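Local coordinates for protein lactose Operon Repressor (Escherichia coli, PDB 1JYE) that probably represses transcription of the lactose operon by binding its operator DNA, an affinity that sugar inducers would lower, at residues V175-L189 / N208-W220. The protein carries 1 engineered substitution. Numbering follows the deposited sequence.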
# COMPACT_ATOMS: atom_id res chain seq x y z
N VAL A 175 9.32 -7.83 -27.53
CA VAL A 175 9.52 -8.28 -28.91
C VAL A 175 10.61 -7.45 -29.59
O VAL A 175 11.48 -7.99 -30.28
CB VAL A 175 8.22 -8.19 -29.73
CG1 VAL A 175 8.50 -8.48 -31.21
CG2 VAL A 175 7.21 -9.19 -29.19
N ALA A 176 10.55 -6.14 -29.39
CA ALA A 176 11.52 -5.22 -29.98
C ALA A 176 12.94 -5.51 -29.49
O ALA A 176 13.91 -5.29 -30.22
CB ALA A 176 11.15 -3.78 -29.66
N LEU A 177 13.05 -6.01 -28.26
CA LEU A 177 14.35 -6.34 -27.69
C LEU A 177 14.87 -7.67 -28.23
O LEU A 177 16.04 -8.01 -28.04
CB LEU A 177 14.27 -6.39 -26.16
CG LEU A 177 14.18 -5.04 -25.45
CD1 LEU A 177 13.90 -5.27 -23.97
CD2 LEU A 177 15.47 -4.26 -25.64
N GLY A 178 14.00 -8.42 -28.90
CA GLY A 178 14.41 -9.70 -29.47
C GLY A 178 13.91 -10.95 -28.77
O GLY A 178 14.28 -12.07 -29.14
N HIS A 179 13.06 -10.79 -27.76
CA HIS A 179 12.54 -11.94 -27.02
C HIS A 179 11.53 -12.76 -27.80
O HIS A 179 10.63 -12.22 -28.44
CB HIS A 179 11.91 -11.47 -25.71
CG HIS A 179 12.91 -10.97 -24.71
ND1 HIS A 179 13.70 -11.80 -23.96
CD2 HIS A 179 13.27 -9.70 -24.38
CE1 HIS A 179 14.52 -11.08 -23.21
NE2 HIS A 179 14.27 -9.80 -23.45
N GLN A 180 11.67 -14.08 -27.72
CA GLN A 180 10.78 -15.02 -28.39
C GLN A 180 10.26 -16.07 -27.41
O GLN A 180 9.20 -16.65 -27.62
CB GLN A 180 11.53 -15.73 -29.53
CG GLN A 180 12.01 -14.79 -30.63
CD GLN A 180 10.88 -14.16 -31.41
OE1 GLN A 180 10.07 -13.41 -30.87
NE2 GLN A 180 10.81 -14.47 -32.71
N GLN A 181 11.01 -16.30 -26.33
CA GLN A 181 10.63 -17.25 -25.28
C GLN A 181 10.08 -16.45 -24.11
O GLN A 181 10.83 -16.02 -23.24
CB GLN A 181 11.86 -18.05 -24.82
CG GLN A 181 12.45 -18.97 -25.87
CD GLN A 181 11.54 -20.13 -26.22
OE1 GLN A 181 10.56 -19.97 -26.95
NE2 GLN A 181 11.84 -21.30 -25.67
N ILE A 182 8.77 -16.27 -24.09
CA ILE A 182 8.12 -15.47 -23.06
C ILE A 182 7.11 -16.21 -22.20
O ILE A 182 6.35 -17.04 -22.68
CB ILE A 182 7.43 -14.26 -23.73
CG1 ILE A 182 8.48 -13.46 -24.52
CG2 ILE A 182 6.74 -13.38 -22.68
CD1 ILE A 182 7.91 -12.37 -25.39
N ALA A 183 7.12 -15.90 -20.90
CA ALA A 183 6.19 -16.51 -19.97
C ALA A 183 5.28 -15.42 -19.42
O ALA A 183 5.68 -14.26 -19.32
CB ALA A 183 6.94 -17.21 -18.84
N LEU A 184 4.06 -15.80 -19.06
CA LEU A 184 3.08 -14.87 -18.52
C LEU A 184 2.71 -15.22 -17.09
O LEU A 184 2.52 -16.39 -16.77
CB LEU A 184 1.80 -14.88 -19.36
CG LEU A 184 1.93 -14.70 -20.88
CD1 LEU A 184 0.53 -14.77 -21.51
CD2 LEU A 184 2.59 -13.37 -21.19
N LEU A 185 2.62 -14.21 -16.23
CA LEU A 185 2.20 -14.43 -14.85
C LEU A 185 1.03 -13.49 -14.65
O LEU A 185 1.20 -12.29 -14.42
CB LEU A 185 3.33 -14.10 -13.86
CG LEU A 185 2.93 -14.18 -12.38
CD1 LEU A 185 2.23 -15.50 -12.09
CD2 LEU A 185 4.17 -14.02 -11.52
N ALA A 186 -0.17 -14.04 -14.75
CA ALA A 186 -1.40 -13.28 -14.64
C ALA A 186 -1.85 -13.03 -13.20
O ALA A 186 -1.40 -13.70 -12.28
CB ALA A 186 -2.52 -13.99 -15.40
N GLY A 187 -2.73 -12.05 -13.05
CA GLY A 187 -3.28 -11.75 -11.74
C GLY A 187 -4.39 -12.76 -11.52
O GLY A 187 -4.65 -13.58 -12.40
N PRO A 188 -5.08 -12.73 -10.37
CA PRO A 188 -6.16 -13.68 -10.11
C PRO A 188 -7.28 -13.51 -11.13
O PRO A 188 -7.86 -12.43 -11.26
CB PRO A 188 -6.58 -13.34 -8.68
CG PRO A 188 -6.29 -11.87 -8.59
CD PRO A 188 -4.96 -11.75 -9.27
N LEU A 189 -7.60 -14.57 -11.87
CA LEU A 189 -8.62 -14.47 -12.90
C LEU A 189 -10.04 -14.19 -12.42
O LEU A 189 -10.94 -14.04 -13.23
CB LEU A 189 -8.57 -15.70 -13.81
CG LEU A 189 -7.23 -15.86 -14.53
CD1 LEU A 189 -7.33 -16.99 -15.54
CD2 LEU A 189 -6.84 -14.56 -15.23
N ASN A 208 2.22 -10.91 -32.89
CA ASN A 208 3.66 -10.95 -33.16
C ASN A 208 4.12 -12.39 -33.42
O ASN A 208 5.31 -12.70 -33.37
CB ASN A 208 4.43 -10.32 -31.99
CG ASN A 208 4.38 -8.80 -32.03
OD1 ASN A 208 5.16 -8.16 -32.74
ND2 ASN A 208 3.45 -8.22 -31.29
N GLN A 209 3.15 -13.26 -33.71
CA GLN A 209 3.39 -14.67 -34.02
C GLN A 209 4.19 -15.43 -32.97
O GLN A 209 5.02 -16.27 -33.30
CB GLN A 209 4.05 -14.77 -35.40
CG GLN A 209 3.30 -13.96 -36.45
CD GLN A 209 3.83 -14.12 -37.87
OE1 GLN A 209 3.63 -13.24 -38.71
NE2 GLN A 209 4.48 -15.24 -38.14
N ILE A 210 3.91 -15.14 -31.71
CA ILE A 210 4.59 -15.79 -30.60
C ILE A 210 3.59 -16.43 -29.65
O ILE A 210 2.59 -15.82 -29.28
CB ILE A 210 5.42 -14.78 -29.77
CG1 ILE A 210 6.54 -14.21 -30.63
CG2 ILE A 210 5.97 -15.46 -28.52
CD1 ILE A 210 7.26 -13.04 -29.98
N GLN A 211 3.86 -17.68 -29.27
CA GLN A 211 3.03 -18.37 -28.29
C GLN A 211 3.90 -18.45 -27.04
O GLN A 211 5.05 -18.89 -27.10
CB GLN A 211 2.67 -19.78 -28.78
CG GLN A 211 1.59 -19.79 -29.86
CD GLN A 211 1.16 -21.20 -30.23
OE1 GLN A 211 1.95 -21.99 -30.73
NE2 GLN A 211 -0.11 -21.51 -29.98
N PRO A 212 3.39 -17.99 -25.89
CA PRO A 212 4.19 -18.04 -24.66
C PRO A 212 4.56 -19.47 -24.29
O PRO A 212 3.79 -20.40 -24.54
CB PRO A 212 3.27 -17.39 -23.63
CG PRO A 212 1.90 -17.73 -24.12
CD PRO A 212 2.03 -17.50 -25.62
N ILE A 213 5.74 -19.66 -23.69
CA ILE A 213 6.16 -21.01 -23.32
C ILE A 213 5.53 -21.47 -22.02
O ILE A 213 5.66 -22.63 -21.63
CB ILE A 213 7.70 -21.13 -23.21
CG1 ILE A 213 8.24 -20.22 -22.10
CG2 ILE A 213 8.34 -20.76 -24.54
CD1 ILE A 213 9.72 -20.44 -21.84
N ALA A 214 4.84 -20.55 -21.34
CA ALA A 214 4.16 -20.88 -20.10
C ALA A 214 3.34 -19.70 -19.61
O ALA A 214 3.69 -18.55 -19.87
CB ALA A 214 5.17 -21.28 -19.03
N GLU A 215 2.24 -19.99 -18.95
CA GLU A 215 1.40 -18.96 -18.37
C GLU A 215 0.86 -19.49 -17.06
O GLU A 215 0.39 -20.63 -16.97
CB GLU A 215 0.26 -18.53 -19.31
CG GLU A 215 -0.78 -19.58 -19.68
CD GLU A 215 -1.92 -18.98 -20.49
OE1 GLU A 215 -2.25 -19.53 -21.56
OE2 GLU A 215 -2.49 -17.95 -20.06
N ARG A 216 0.97 -18.67 -16.02
CA ARG A 216 0.52 -19.04 -14.69
C ARG A 216 -0.35 -17.93 -14.12
O ARG A 216 -0.55 -16.89 -14.75
CB ARG A 216 1.73 -19.31 -13.79
CG ARG A 216 2.36 -20.67 -14.04
CD ARG A 216 3.75 -20.78 -13.41
NE ARG A 216 4.26 -22.14 -13.45
CZ ARG A 216 3.92 -23.09 -12.58
NH1 ARG A 216 3.07 -22.83 -11.60
NH2 ARG A 216 4.44 -24.31 -12.69
N GLU A 217 -0.87 -18.18 -12.92
CA GLU A 217 -1.76 -17.23 -12.26
C GLU A 217 -1.37 -17.02 -10.80
O GLU A 217 -1.14 -17.98 -10.06
CB GLU A 217 -3.19 -17.77 -12.33
CG GLU A 217 -4.26 -16.89 -11.71
CD GLU A 217 -5.61 -17.57 -11.68
OE1 GLU A 217 -5.79 -18.60 -12.37
OE2 GLU A 217 -6.51 -17.08 -10.96
N GLY A 218 -1.31 -15.75 -10.39
CA GLY A 218 -0.96 -15.42 -9.02
C GLY A 218 -2.13 -14.74 -8.32
O GLY A 218 -3.27 -14.89 -8.76
N ASP A 219 -1.87 -14.00 -7.25
CA ASP A 219 -2.95 -13.34 -6.53
C ASP A 219 -2.69 -11.87 -6.19
O ASP A 219 -3.30 -11.33 -5.26
CB ASP A 219 -3.29 -14.11 -5.24
CG ASP A 219 -2.15 -14.08 -4.22
OD1 ASP A 219 -1.20 -13.30 -4.40
OD2 ASP A 219 -2.22 -14.85 -3.23
N TRP A 220 -1.79 -11.24 -6.95
CA TRP A 220 -1.39 -9.84 -6.79
C TRP A 220 -0.26 -9.66 -5.77
O TRP A 220 0.37 -8.61 -5.72
CB TRP A 220 -2.57 -8.95 -6.36
CG TRP A 220 -3.72 -8.80 -7.33
CD1 TRP A 220 -5.05 -8.85 -7.02
CD2 TRP A 220 -3.66 -8.47 -8.73
NE1 TRP A 220 -5.81 -8.57 -8.13
CE2 TRP A 220 -4.99 -8.33 -9.19
CE3 TRP A 220 -2.60 -8.26 -9.64
CZ2 TRP A 220 -5.30 -8.01 -10.52
CZ3 TRP A 220 -2.91 -7.94 -10.96
CH2 TRP A 220 -4.25 -7.82 -11.39
O HOH W 1 7.39 -17.63 -26.11
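With CG of Glu217 anti to its own N (chi1 -179°) and the chain extended beyond it, the carboxylate runs past Gly187 O to the turn at Leu189; Trp220, its CG anti to the carbonyl carbon (chi1 -65°), lays its indole beneath Gly187 and Pro188. These groups close the C-terminal ends of two parallel neighbours, strands 182-186 and 214-217, which helix 192-207 links in a beta-alpha-beta unit at the edge of a parallel sheet of the periplasmic binding protein-like domain. Between the strands the backbone bonds alternate: Leu184 N gives to Ala214 O (2.9 Å), Leu184 O takes Arg216 N, and Ala186 repeats the pattern with Arg216 O and Gly218 N. Past the end of strand 182-186, Leu189 N donates to OE2 of Glu217, the last residue of strand 214-217, at 2.9 Å, nearly straight at 164° but from above the carboxylate plane, while CG of Leu189 rests on Glu217 CD. Pro188 CD stands over the five-membered ring of Trp220, 3.4 Å from its centroid, and Gly187 CA lies 4.0 Å from that of the six-membered ring, two CH-pi contacts on one face. Were Trp220 an alanine, Pro188 and Gly187 would probably lose their aromatic floor, leaving the turn freer to shift. At the other end, Ile213 N binds Ile182 O, Val175 CG2 meets Ile210 CD1 at 3.9 Å, and one water joins Gln180 O, Ile182 N and Gln211 O. The guanidinium of Arg216 leads away from strand 182-186, to a salt bridge with Glu235 and a hydrogen bond with Gln228. Backbone polarity is thus met by regular pairing along the strands, by water at their start and by a carboxylate at their finish, where that bond and two CH-pi contacts probably steady the turn together.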